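Local coordinates for FMN-binding protein (Syntrophomonas wolfei subsp. wolfei, PDB 3IN6) that binds flavin mononucleotide and probably works as a dimeric flavoprotein, although its precise reaction is not known, at residues 26-40 against 73-86. Numbering follows the deposited sequence.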
loop_
_atom_site.group_PDB
_atom_site.type_symbol
_atom_site.label_atom_id
_atom_site.label_comp_id
_atom_site.label_asym_id
_atom_site.label_seq_id
_atom_site.Cartn_x
_atom_site.Cartn_y
_atom_site.Cartn_z
ATOM N N ILE A 26 10.956 -6.614 7.274
ATOM C CA ILE A 26 10.666 -7.469 6.137
ATOM C C ILE A 26 10.799 -8.944 6.528
ATOM O O ILE A 26 9.867 -9.736 6.352
ATOM C CB ILE A 26 11.578 -7.174 4.929
ATOM C CG1 ILE A 26 11.240 -5.805 4.331
ATOM C CG2 ILE A 26 11.406 -8.246 3.851
ATOM C CD1 ILE A 26 9.857 -5.738 3.659
ATOM N N ASN A 27 11.942 -9.306 7.098
ATOM C CA ASN A 27 12.188 -10.704 7.407
ATOM C C ASN A 27 11.272 -11.290 8.498
ATOM O O ASN A 27 11.098 -12.509 8.551
ATOM C CB ASN A 27 13.670 -10.930 7.712
ATOM C CG ASN A 27 14.550 -10.729 6.495
ATOM O OD1 ASN A 27 14.076 -10.751 5.340
ATOM N ND2 ASN A 27 15.844 -10.551 6.736
ATOM N N ALA A 28 10.672 -10.437 9.329
ATOM C CA ALA A 28 9.706 -10.911 10.355
ATOM C C ALA A 28 8.426 -11.470 9.711
ATOM O O ALA A 28 7.736 -12.286 10.304
ATOM C CB ALA A 28 9.352 -9.788 11.320
ATOM N N ASN A 29 8.123 -11.018 8.496
ATOM C CA ASN A 29 6.956 -11.476 7.730
ATOM C C ASN A 29 5.620 -11.214 8.450
ATOM O O ASN A 29 4.834 -12.120 8.682
ATOM C CB ASN A 29 7.095 -12.964 7.328
ATOM C CG ASN A 29 8.180 -13.211 6.267
ATOM O OD1 ASN A 29 8.276 -14.309 5.739
ATOM N ND2 ASN A 29 8.971 -12.196 5.940
ATOM N N TYR A 30 5.369 -9.960 8.804
ATOM C CA TYR A 30 4.103 -9.617 9.445
ATOM C C TYR A 30 2.966 -9.698 8.429
ATOM O O TYR A 30 3.169 -9.465 7.225
ATOM C CB TYR A 30 4.146 -8.205 10.045
ATOM C CG TYR A 30 5.027 -8.065 11.264
ATOM C CD1 TYR A 30 4.580 -8.469 12.513
ATOM C CD2 TYR A 30 6.284 -7.496 11.174
ATOM C CE1 TYR A 30 5.383 -8.333 13.631
ATOM C CE2 TYR A 30 7.090 -7.355 12.280
ATOM C CZ TYR A 30 6.630 -7.770 13.507
ATOM O OH TYR A 30 7.436 -7.640 14.600
ATOM N N ILE A 31 1.780 -10.049 8.914
ATOM C CA ILE A 31 0.572 -10.103 8.088
ATOM C C ILE A 31 0.382 -8.728 7.451
ATOM O O ILE A 31 0.082 -8.612 6.259
ATOM C CB ILE A 31 -0.679 -10.430 8.933
ATOM C CG1 ILE A 31 -0.571 -11.811 9.577
ATOM C CG2 ILE A 31 -1.941 -10.409 8.089
ATOM C CD1 ILE A 31 -1.749 -12.153 10.502
ATOM N N SER A 32 0.632 -7.689 8.248
ATOM C CA SER A 32 0.455 -6.312 7.820
ATOM C C SER A 32 1.631 -5.816 6.972
ATOM O O SER A 32 2.305 -4.844 7.323
ATOM C CB SER A 32 0.277 -5.432 9.051
ATOM O OG SER A 32 1.520 -5.282 9.689
ATOM N N THR A 33 1.872 -6.514 5.866
ATOM C CA THR A 33 2.905 -6.185 4.908
ATOM C C THR A 33 2.261 -6.174 3.514
ATOM O O THR A 33 1.543 -7.114 3.171
ATOM C CB THR A 33 4.009 -7.253 4.920
ATOM O OG1 THR A 33 4.546 -7.378 6.240
ATOM C CG2 THR A 33 5.119 -6.893 3.957
ATOM N N THR A 34 2.545 -5.150 2.706
ATOM C CA THR A 34 1.947 -5.030 1.383
ATOM C C THR A 34 2.947 -4.667 0.298
ATOM O O THR A 34 4.046 -4.169 0.598
ATOM C CB THR A 34 0.856 -3.908 1.334
ATOM O OG1 THR A 34 1.475 -2.613 1.497
ATOM C CG2 THR A 34 -0.230 -4.139 2.370
ATOM N N LEU A 35 2.539 -4.903 -0.955
ATOM C CA LEU A 35 3.337 -4.564 -2.154
ATOM C C LEU A 35 2.401 -3.793 -3.101
ATOM O O LEU A 35 1.374 -4.315 -3.553
ATOM C CB LEU A 35 3.914 -5.816 -2.831
ATOM C CG LEU A 35 4.611 -5.610 -4.206
ATOM C CD1 LEU A 35 5.764 -4.624 -4.061
ATOM C CD2 LEU A 35 5.129 -6.956 -4.803
ATOM N N SER A 36 2.732 -2.534 -3.360
ATOM C CA SER A 36 1.926 -1.715 -4.224
ATOM C C SER A 36 2.637 -1.735 -5.578
ATOM O O SER A 36 3.861 -1.606 -5.631
ATOM C CB SER A 36 1.771 -0.289 -3.657
ATOM O OG SER A 36 1.114 -0.294 -2.404
ATOM N N THR A 37 1.862 -1.922 -6.645
ATOM C CA THR A 37 2.370 -2.020 -8.032
ATOM C C THR A 37 1.553 -1.139 -8.967
ATOM O O THR A 37 0.607 -0.509 -8.528
ATOM C CB THR A 37 2.332 -3.495 -8.524
ATOM O OG1 THR A 37 0.981 -3.999 -8.484
ATOM C CG2 THR A 37 3.256 -4.397 -7.641
ATOM N N VAL A 38 1.932 -1.086 -10.252
ATOM C CA VAL A 38 1.258 -0.270 -11.255
ATOM C C VAL A 38 1.391 -0.905 -12.643
ATOM O O VAL A 38 2.352 -1.629 -12.881
ATOM C CB VAL A 38 1.887 1.161 -11.339
ATOM C CG1 VAL A 38 3.315 1.093 -11.841
ATOM C CG2 VAL A 38 1.053 2.085 -12.237
ATOM N N ASP A 39 0.417 -0.652 -13.534
ATOM C CA ASP A 39 0.497 -1.126 -14.927
ATOM C C ASP A 39 0.864 0.024 -15.859
ATOM O O ASP A 39 1.009 1.164 -15.394
ATOM C CB ASP A 39 -0.787 -1.842 -15.401
ATOM C CG ASP A 39 -1.950 -0.894 -15.728
ATOM O OD1 ASP A 39 -1.890 0.337 -15.496
ATOM O OD2 ASP A 39 -2.953 -1.413 -16.247
ATOM N N ARG A 40 0.989 -0.293 -17.163
ATOM C CA ARG A 40 1.400 0.657 -18.202
ATOM C C ARG A 40 0.469 1.871 -18.347
ATOM O O ARG A 40 0.868 2.905 -18.901
ATOM C CB ARG A 40 1.511 -0.050 -19.582
ATOM C CG ARG A 40 0.194 -0.696 -19.984
ATOM C CD ARG A 40 -0.084 -0.896 -21.460
ATOM N NE ARG A 40 0.448 -2.140 -21.966
ATOM C CZ ARG A 40 -0.117 -2.906 -22.899
ATOM N NH1 ARG A 40 -1.293 -2.625 -23.445
ATOM N NH2 ARG A 40 0.510 -4.013 -23.263
ATOM N N ASN A 73 1.347 -6.674 -13.225
ATOM C CA ASN A 73 1.891 -5.300 -13.150
ATOM C C ASN A 73 3.434 -5.297 -13.157
ATOM O O ASN A 73 4.087 -4.610 -13.987
ATOM C CB ASN A 73 1.360 -4.594 -11.915
ATOM C CG ASN A 73 -0.097 -4.184 -12.058
ATOM O OD1 ASN A 73 -0.649 -4.169 -13.158
ATOM N ND2 ASN A 73 -0.715 -3.822 -10.950
ATOM N N LEU A 74 4.023 -6.118 -12.295
ATOM C CA LEU A 74 5.486 -6.205 -12.226
ATOM C C LEU A 74 6.085 -6.557 -13.581
ATOM O O LEU A 74 7.108 -5.994 -13.956
ATOM C CB LEU A 74 5.931 -7.192 -11.153
ATOM C CG LEU A 74 5.615 -6.721 -9.735
ATOM C CD1 LEU A 74 5.852 -7.862 -8.739
ATOM C CD2 LEU A 74 6.429 -5.436 -9.368
ATOM N N LYS A 75 5.431 -7.430 -14.345
ATOM C CA LYS A 75 5.953 -7.789 -15.674
ATOM C C LYS A 75 5.757 -6.672 -16.686
ATOM O O LYS A 75 6.475 -6.622 -17.674
ATOM C CB LYS A 75 5.323 -9.078 -16.223
ATOM C CG LYS A 75 5.460 -10.316 -15.344
ATOM C CD LYS A 75 6.888 -10.750 -15.082
ATOM C CE LYS A 75 7.553 -11.328 -16.337
ATOM N NZ LYS A 75 8.913 -11.846 -16.034
ATOM N N GLU A 76 4.774 -5.794 -16.480
ATOM C CA GLU A 76 4.567 -4.654 -17.387
ATOM C C GLU A 76 5.509 -3.498 -17.101
ATOM O O GLU A 76 6.111 -2.944 -18.015
ATOM C CB GLU A 76 3.141 -4.086 -17.308
ATOM C CG GLU A 76 2.138 -4.917 -18.003
ATOM C CD GLU A 76 0.763 -4.285 -18.091
ATOM O OE1 GLU A 76 0.602 -3.052 -17.989
ATOM O OE2 GLU A 76 -0.176 -5.068 -18.281
ATOM N N THR A 77 5.614 -3.118 -15.840
ATOM C CA THR A 77 6.394 -1.943 -15.453
ATOM C C THR A 77 7.611 -2.213 -14.581
ATOM O O THR A 77 8.508 -1.372 -14.514
ATOM C CB THR A 77 5.505 -0.956 -14.672
ATOM O OG1 THR A 77 5.093 -1.546 -13.422
ATOM C CG2 THR A 77 4.307 -0.592 -15.475
ATOM N N GLY A 78 7.604 -3.316 -13.836
ATOM C CA GLY A 78 8.736 -3.662 -12.995
ATOM C C GLY A 78 8.911 -2.881 -11.707
ATOM O O GLY A 78 9.816 -3.198 -10.929
ATOM N N LYS A 79 8.040 -1.906 -11.438
ATOM C CA LYS A 79 8.214 -1.064 -10.255
ATOM C C LYS A 79 7.228 -1.321 -9.140
ATOM O O LYS A 79 6.096 -1.669 -9.375
ATOM C CB LYS A 79 8.241 0.411 -10.642
ATOM C CG LYS A 79 9.366 0.716 -11.650
ATOM C CD LYS A 79 9.827 2.167 -11.620
ATOM C CE LYS A 79 10.684 2.504 -12.852
ATOM N NZ LYS A 79 11.047 3.951 -12.904
ATOM N N GLY A 80 7.682 -1.160 -7.912
ATOM C CA GLY A 80 6.814 -1.392 -6.752
ATOM C C GLY A 80 7.333 -0.812 -5.463
ATOM O O GLY A 80 8.425 -0.231 -5.403
ATOM N N VAL A 81 6.523 -0.929 -4.423
ATOM C CA VAL A 81 6.944 -0.501 -3.110
ATOM C C VAL A 81 6.323 -1.372 -2.036
ATOM O O VAL A 81 5.105 -1.542 -1.987
ATOM C CB VAL A 81 6.621 0.998 -2.809
ATOM C CG1 VAL A 81 5.096 1.318 -2.937
ATOM C CG2 VAL A 81 7.158 1.371 -1.418
ATOM N N PHE A 82 7.178 -1.946 -1.198
ATOM C CA PHE A 82 6.726 -2.726 -0.079
ATOM C C PHE A 82 6.544 -1.792 1.075
ATOM O O PHE A 82 7.269 -0.792 1.211
ATOM C CB PHE A 82 7.754 -3.760 0.370
ATOM C CG PHE A 82 7.853 -4.956 -0.504
ATOM C CD1 PHE A 82 6.977 -6.025 -0.336
ATOM C CD2 PHE A 82 8.844 -5.047 -1.459
ATOM C CE1 PHE A 82 7.080 -7.151 -1.121
ATOM C CE2 PHE A 82 8.962 -6.179 -2.241
ATOM C CZ PHE A 82 8.079 -7.235 -2.069
HETATM N N MSE A 83 5.566 -2.107 1.911
HETATM C CA MSE A 83 5.384 -1.380 3.129
HETATM C C MSE A 83 5.030 -2.355 4.213
HETATM O O MSE A 83 4.211 -3.244 4.003
HETATM C CB MSE A 83 4.279 -0.323 3.066
HETATM C CG MSE A 83 4.068 0.347 4.481
HETATM SE SE MSE A 83 2.833 1.813 4.619
HETATM C CE MSE A 83 3.964 3.325 4.267
ATOM N N VAL A 84 5.677 -2.192 5.364
ATOM C CA VAL A 84 5.320 -2.929 6.577
ATOM C C VAL A 84 4.842 -1.830 7.505
ATOM O O VAL A 84 5.474 -0.758 7.562
ATOM C CB VAL A 84 6.505 -3.627 7.235
ATOM C CG1 VAL A 84 6.094 -4.217 8.630
ATOM C CG2 VAL A 84 7.076 -4.694 6.336
ATOM N N LEU A 85 3.780 -2.116 8.267
ATOM C CA LEU A 85 3.165 -1.153 9.157
ATOM C C LEU A 85 2.654 -1.878 10.404
ATOM O O LEU A 85 1.772 -2.719 10.320
ATOM C CB LEU A 85 1.982 -0.495 8.451
ATOM C CG LEU A 85 1.336 0.698 9.150
ATOM C CD1 LEU A 85 2.334 1.838 9.257
ATOM C CD2 LEU A 85 0.094 1.142 8.387
ATOM N N LEU A 86 3.239 -1.588 11.545
ATOM C CA LEU A 86 2.782 -2.203 12.781
ATOM C C LEU A 86 1.933 -1.192 13.511
ATOM O O LEU A 86 2.301 -0.020 13.607
ATOM C CB LEU A 86 3.962 -2.671 13.637
ATOM C CG LEU A 86 4.693 -3.902 13.079
ATOM C CD1 LEU A 86 5.941 -4.236 13.867
ATOM C CD2 LEU A 86 3.768 -5.131 12.996
HETATM O O HOH W 1 2.583 -1.314 -0.629
HETATM O O HOH W 2 4.473 -2.866 -11.168
HETATM O O HOH W 3 -3.800 -3.077 -14.106
#
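Leu35 and Phe82 face each other as a non-hydrogen-bonded pair of antiparallel strands 33-38 and 79-87, and their side chains turn to the same face of the sheet. Leu35 CB lies 3.8 Å from Phe82 CE1. CG stands anti to the backbone N (chi1 172°), and with chi2 near 59° this sets CD1 over the centre of the Phe82 ring, 3.8 Å from its centroid, a CH-pi contact. CD2, the other branch, passes Phe82 CZ at 4.0 Å and reaches Leu74 CD1 of helix 68-77 at 4.1 Å, tip to tip; Phe135 meets Phe82 edge-to-face. Thr34 with Met83 and Ser36 with Val81 exchange paired backbone hydrogen bonds; on the opposite face a water donates to Val81 O and also meets Thr34 OG1 and Ser36 OG. There Ser36 OG is hydrogen-bonded to Ser36 OG of the second subunit. At one end Leu86 CD2 sits over the Tyr30 ring, 3.5 Å from its centroid, while Ser32 OG donates to Leu85 O at 2.7 Å from above the carbonyl plane. Shortening Tyr30 to an alanine would probably strip the Leu86 methyls of their aromatic cover and open a gap beside Val84. At the other end Asn73 ND2 gives a straight hydrogen bond (3.0 Å, 171°) to Thr37 OG1, which lies in the Asn73 amide plane, and Glu76 OE1 accepts from Arg40 N at 2.9 Å, tying the helix to the strand's exit. Strand 44-48 flanks 33-38, and 92-106 flanks 79-87: an antiparallel ladder in a flavin-binding domain's sheet, consistent with the split barrel of FMN-binding proteins.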